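Local coordinates for protein amidohydrolase (Thermotoga maritima, PDB 3OOQ) that is an amidohydrolase-family enzyme, probably a hydrolase of cyclic amides and possibly an allantoinase, at residues V212-M215 and V216-K220; F134-I138 and V139-I143. All blocks are in the same frame, centred on the assembly; numbering follows the deposited sequence.

Contact 1 (V212-M215 and V216-K220); sequences VGEM and VLRKK
E214 and R218, one turn apart at the C-terminal end of helix 208-217, run side by side and point the same way. The glutamate chain is fully extended, CG anti to the backbone N (chi1 174°), which carries the carboxylate out alongside R218, whose chain is likewise straight from CG to NE. R218 presents its NE edge side-on: NE donates to the anti lone pair of E214 OE2 at 2.9 Å, and NH2 reaches the same OE2 at 3.2 Å by a more bent bond. OE2 lies almost in the guanidinium plane, yet the carboxylate is turned 42° against it. The other oxygen, OE1, forms a salt bridge with K193 on helix 172-198.

M215, a selenomethionine, and K220 cross at about a right angle, CG of M215 lying 4.2 Å from CD of K220. Their backbones close the helix in a Schellman motif: K220 N donates to M215 O at 2.9 Å, K219 N to V216 O at 2.9 Å, and K219 takes the positive phi (60°) of the C-prime position. On another side, L217 packs against F183 and V186 of helix 172-198, while V216 meets L150 of strand 143-153.

With basic groups at both of its oxygens, the buried E214 carboxylate is probably kept ionised, and, through K193, its charge probably links this helix end to helix 172-198.

Contact 2 (F134-I138 and V139-I143); sequences FRSII and VEECI
R135 reaches across the turn to the carbonyl oxygens of E141 and I143, at the end of a weakly bonded helical turn around 139-142. Its CB points toward that turn, and chi1 of 42° places CG between the backbone N and carbonyl carbon, 3.8 Å from C142 CA. CD passes close to the E141 carbonyl, where the model is too tight to be read in detail. The chain bends at chi3 (94°), and NE turns to a salt bridge with D381. At the tip, NH1 donates to E141 O, a bond whose length is uncertain, and to I143 O at 3.3 Å, coming from above that carbonyl's plane. NH2 donates to a water that in turn donates to I143 O, while C142 O lies over one guanidinium face.

Residues 134-142 connect the antiparallel strands 125-133 and 143-153, and the first half contains an ST turn: S136 OG accepts from I138 N at 2.9 Å. The same hydroxyl donates to E141 OE1 at 2.9 Å, arriving from above the carboxylate plane, so its proton is committed to the glutamate. I138 lies obliquely across E141, CG2 at 3.8 Å from E141 CG and CD1 at 3.8 Å from OE2. The backbone N atoms of E141 and C142 each make a weak bond to I138 O. Beyond the turn, I138 packs on V261 and V139 on R238, both of a second subunit.

Both contacts flank strand 143-153, which begins at the last residue of contact 2 and later along its length is packed by M215 of contact 1 at P147. Their centres lie 26 Å apart and their nearest atoms about 13 Å, so they do not touch. Contact 2 comes first in the chain and faces a second subunit, whereas no other chain of the assembly touches contact 1, which faces helix 172-198 of its own chain. Contact 1 precedes strand 223-227, the parallel neighbour of 143-153, so the two contacts adjoin the same sheet. Both belong to the amidohydrolase family region; neither contains a metal or ligand.

Contact 1 (V212-M215 and V216-K220)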
loop_
_atom_site.group_PDB
_atom_site.type_symbol
_atom_site.label_atom_id
_atom_site.label_comp_id
_atom_site.label_asym_id
_atom_site.label_seq_id
_atom_site.Cartn_x
_atom_site.Cartn_y
_atom_site.Cartn_z
ATOM N N VAL F 212 5.733 -33.797 16.011
ATOM C CA VAL F 212 6.894 -34.023 15.135
ATOM C C VAL F 212 8.191 -33.647 15.818
ATOM O O VAL F 212 9.221 -34.297 15.604
ATOM C CB VAL F 212 6.881 -33.162 13.832
ATOM C CG1 VAL F 212 7.590 -33.933 12.710
ATOM C CG2 VAL F 212 5.501 -32.788 13.429
ATOM N N GLY F 213 8.160 -32.558 16.592
ATOM C CA GLY F 213 9.350 -32.114 17.327
ATOM C C GLY F 213 9.777 -33.188 18.307
ATOM O O GLY F 213 10.976 -33.466 18.472
ATOM N N GLU F 214 8.788 -33.797 18.957
ATOM C CA GLU F 214 9.039 -34.879 19.911
ATOM C C GLU F 214 9.701 -36.073 19.200
ATOM O O GLU F 214 10.647 -36.684 19.727
ATOM C CB GLU F 214 7.748 -35.287 20.623
ATOM C CG GLU F 214 7.899 -36.515 21.540
ATOM C CD GLU F 214 6.641 -36.861 22.331
ATOM O OE1 GLU F 214 5.567 -36.245 22.126
ATOM O OE2 GLU F 214 6.728 -37.771 23.163
HETATM N N MSE F 215 9.227 -36.383 17.994
HETATM C CA MSE F 215 9.835 -37.448 17.188
HETATM C C MSE F 215 11.319 -37.213 16.990
HETATM O O MSE F 215 12.119 -38.127 17.171
HETATM C CB MSE F 215 9.154 -37.591 15.835
HETATM C CG MSE F 215 7.821 -38.291 15.904
HETATM SE SE MSE F 215 7.173 -38.562 14.091
HETATM C CE MSE F 215 5.796 -37.129 13.967
ATOM N N VAL F 216 11.660 -35.978 16.634
ATOM C CA VAL F 216 13.043 -35.542 16.479
ATOM C C VAL F 216 13.817 -35.647 17.793
ATOM O O VAL F 216 14.913 -36.183 17.812
ATOM C CB VAL F 216 13.137 -34.113 15.889
ATOM C CG1 VAL F 216 14.615 -33.628 15.858
ATOM C CG2 VAL F 216 12.551 -34.080 14.496
ATOM N N LEU F 217 13.250 -35.161 18.893
ATOM C CA LEU F 217 13.945 -35.230 20.185
ATOM C C LEU F 217 14.116 -36.647 20.715
ATOM O O LEU F 217 15.084 -36.931 21.424
ATOM C CB LEU F 217 13.299 -34.320 21.243
ATOM C CG LEU F 217 13.363 -32.812 20.961
ATOM C CD1 LEU F 217 13.070 -32.036 22.234
ATOM C CD2 LEU F 217 14.734 -32.394 20.407
ATOM N N ARG F 218 13.190 -37.533 20.359
ATOM C CA ARG F 218 13.297 -38.953 20.715
ATOM C C ARG F 218 14.129 -39.701 19.693
ATOM O O ARG F 218 14.220 -40.912 19.746
ATOM C CB ARG F 218 11.915 -39.598 20.827
ATOM C CG ARG F 218 11.131 -39.208 22.059
ATOM C CD ARG F 218 9.820 -39.996 22.145
ATOM N NE ARG F 218 9.001 -39.502 23.247
ATOM C CZ ARG F 218 9.163 -39.843 24.527
ATOM N NH1 ARG F 218 10.110 -40.700 24.887
ATOM N NH2 ARG F 218 8.381 -39.304 25.461
ATOM N N LYS F 219 14.722 -38.965 18.752
ATOM C CA LYS F 219 15.588 -39.535 17.710
ATOM C C LYS F 219 14.924 -40.573 16.798
ATOM O O LYS F 219 15.609 -41.404 16.205
ATOM C CB LYS F 219 16.880 -40.105 18.305
ATOM C CG LYS F 219 17.728 -39.071 19.004
ATOM C CD LYS F 219 19.066 -39.683 19.366
ATOM C CE LYS F 219 19.922 -38.737 20.144
ATOM N NZ LYS F 219 21.334 -39.205 20.175
ATOM N N LYS F 220 13.603 -40.508 16.659
ATOM C CA LYS F 220 12.913 -41.389 15.721
ATOM C C LYS F 220 13.245 -40.994 14.288
ATOM O O LYS F 220 13.342 -41.844 13.416
ATOM C CB LYS F 220 11.403 -41.373 15.957
ATOM C CG LYS F 220 10.986 -41.963 17.295
ATOM C CD LYS F 220 9.488 -41.738 17.515
ATOM C CE LYS F 220 8.978 -42.416 18.793
ATOM N NZ LYS F 220 9.620 -43.763 19.000
#

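Contact 2 (F134-I138 and V139-I143)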
loop_
_atom_site.group_PDB
_atom_site.type_symbol
_atom_site.label_atom_id
_atom_site.label_comp_id
_atom_site.label_asym_id
_atom_site.label_seq_id
_atom_site.Cartn_x
_atom_site.Cartn_y
_atom_site.Cartn_z
ATOM N N PHE F 134 9.336 -44.136 -7.434
ATOM C CA PHE F 134 8.494 -43.757 -8.572
ATOM C C PHE F 134 7.752 -44.976 -9.128
ATOM O O PHE F 134 7.879 -45.287 -10.308
ATOM C CB PHE F 134 9.342 -43.118 -9.689
ATOM C CG PHE F 134 10.132 -41.904 -9.262
ATOM C CD1 PHE F 134 9.554 -40.905 -8.471
ATOM C CD2 PHE F 134 11.441 -41.727 -9.713
ATOM C CE1 PHE F 134 10.288 -39.773 -8.082
ATOM C CE2 PHE F 134 12.180 -40.598 -9.331
ATOM C CZ PHE F 134 11.589 -39.614 -8.510
ATOM N N ARG F 135 6.983 -45.657 -8.274
ATOM C CA ARG F 135 6.358 -46.926 -8.633
ATOM C C ARG F 135 4.895 -46.865 -9.093
ATOM O O ARG F 135 4.413 -47.820 -9.695
ATOM C CB ARG F 135 6.523 -47.989 -7.516
ATOM C CG ARG F 135 6.308 -47.479 -6.096
ATOM C CD ARG F 135 6.059 -48.615 -5.090
ATOM N NE ARG F 135 7.235 -49.109 -4.366
ATOM C CZ ARG F 135 7.393 -49.086 -3.035
ATOM N NH1 ARG F 135 6.466 -48.577 -2.235
ATOM N NH2 ARG F 135 8.498 -49.588 -2.494
ATOM N N SER F 136 4.192 -45.766 -8.821
ATOM C CA SER F 136 2.741 -45.736 -9.006
ATOM C C SER F 136 2.218 -44.289 -8.991
ATOM O O SER F 136 2.876 -43.391 -8.474
ATOM C CB SER F 136 2.083 -46.563 -7.877
ATOM O OG SER F 136 0.694 -46.360 -7.790
ATOM N N ILE F 137 1.034 -44.070 -9.553
ATOM C CA ILE F 137 0.393 -42.766 -9.437
ATOM C C ILE F 137 -0.325 -42.647 -8.107
ATOM O O ILE F 137 -0.801 -41.583 -7.743
ATOM C CB ILE F 137 -0.572 -42.487 -10.601
ATOM C CG1 ILE F 137 -1.669 -43.554 -10.646
ATOM C CG2 ILE F 137 0.218 -42.402 -11.911
ATOM C CD1 ILE F 137 -2.601 -43.381 -11.792
ATOM N N ILE F 138 -0.413 -43.753 -7.383
ATOM C CA ILE F 138 -1.027 -43.720 -6.054
ATOM C C ILE F 138 0.085 -43.544 -5.025
ATOM O O ILE F 138 0.941 -44.433 -4.864
ATOM C CB ILE F 138 -1.891 -44.987 -5.792
ATOM C CG1 ILE F 138 -3.050 -45.033 -6.793
ATOM C CG2 ILE F 138 -2.452 -44.985 -4.373
ATOM C CD1 ILE F 138 -3.343 -46.410 -7.316
ATOM N N VAL F 139 0.074 -42.378 -4.366
ATOM C CA VAL F 139 1.168 -41.957 -3.482
ATOM C C VAL F 139 1.435 -42.941 -2.336
ATOM O O VAL F 139 2.586 -43.289 -2.098
ATOM C CB VAL F 139 1.012 -40.491 -2.956
ATOM C CG1 VAL F 139 -0.029 -40.406 -1.876
ATOM C CG2 VAL F 139 2.334 -39.974 -2.414
ATOM N N GLU F 140 0.372 -43.381 -1.657
ATOM C CA GLU F 140 0.430 -44.458 -0.650
ATOM C C GLU F 140 1.371 -45.586 -1.067
ATOM O O GLU F 140 2.184 -46.050 -0.270
ATOM C CB GLU F 140 -0.966 -45.065 -0.449
ATOM C CG GLU F 140 -1.302 -45.460 0.979
ATOM C CD GLU F 140 -1.967 -44.330 1.749
ATOM O OE1 GLU F 140 -1.999 -43.194 1.227
ATOM O OE2 GLU F 140 -2.458 -44.572 2.877
ATOM N N GLU F 141 1.248 -46.010 -2.324
ATOM C CA GLU F 141 2.015 -47.122 -2.887
ATOM C C GLU F 141 3.459 -46.738 -3.184
ATOM O O GLU F 141 4.312 -47.612 -3.334
ATOM C CB GLU F 141 1.356 -47.641 -4.179
ATOM C CG GLU F 141 -0.134 -48.029 -4.056
ATOM C CD GLU F 141 -0.694 -48.748 -5.309
ATOM O OE1 GLU F 141 0.000 -48.839 -6.355
ATOM O OE2 GLU F 141 -1.847 -49.224 -5.237
ATOM N N CYS F 142 3.734 -45.436 -3.280
ATOM C CA CYS F 142 5.093 -44.956 -3.531
ATOM C C CYS F 142 5.926 -44.884 -2.249
ATOM O O CYS F 142 7.160 -44.886 -2.310
ATOM C CB CYS F 142 5.075 -43.577 -4.189
ATOM S SG CYS F 142 4.450 -43.579 -5.886
ATOM N N ILE F 143 5.247 -44.809 -1.108
ATOM C CA ILE F 143 5.902 -44.567 0.179
ATOM C C ILE F 143 6.876 -45.683 0.564
ATOM O O ILE F 143 6.525 -46.870 0.538
ATOM C CB ILE F 143 4.870 -44.380 1.314
ATOM C CG1 ILE F 143 4.052 -43.111 1.085
ATOM C CG2 ILE F 143 5.562 -44.357 2.675
ATOM C CD1 ILE F 143 2.811 -42.986 2.002
HETATM O O HOH W 1 7.695 -49.903 0.506
#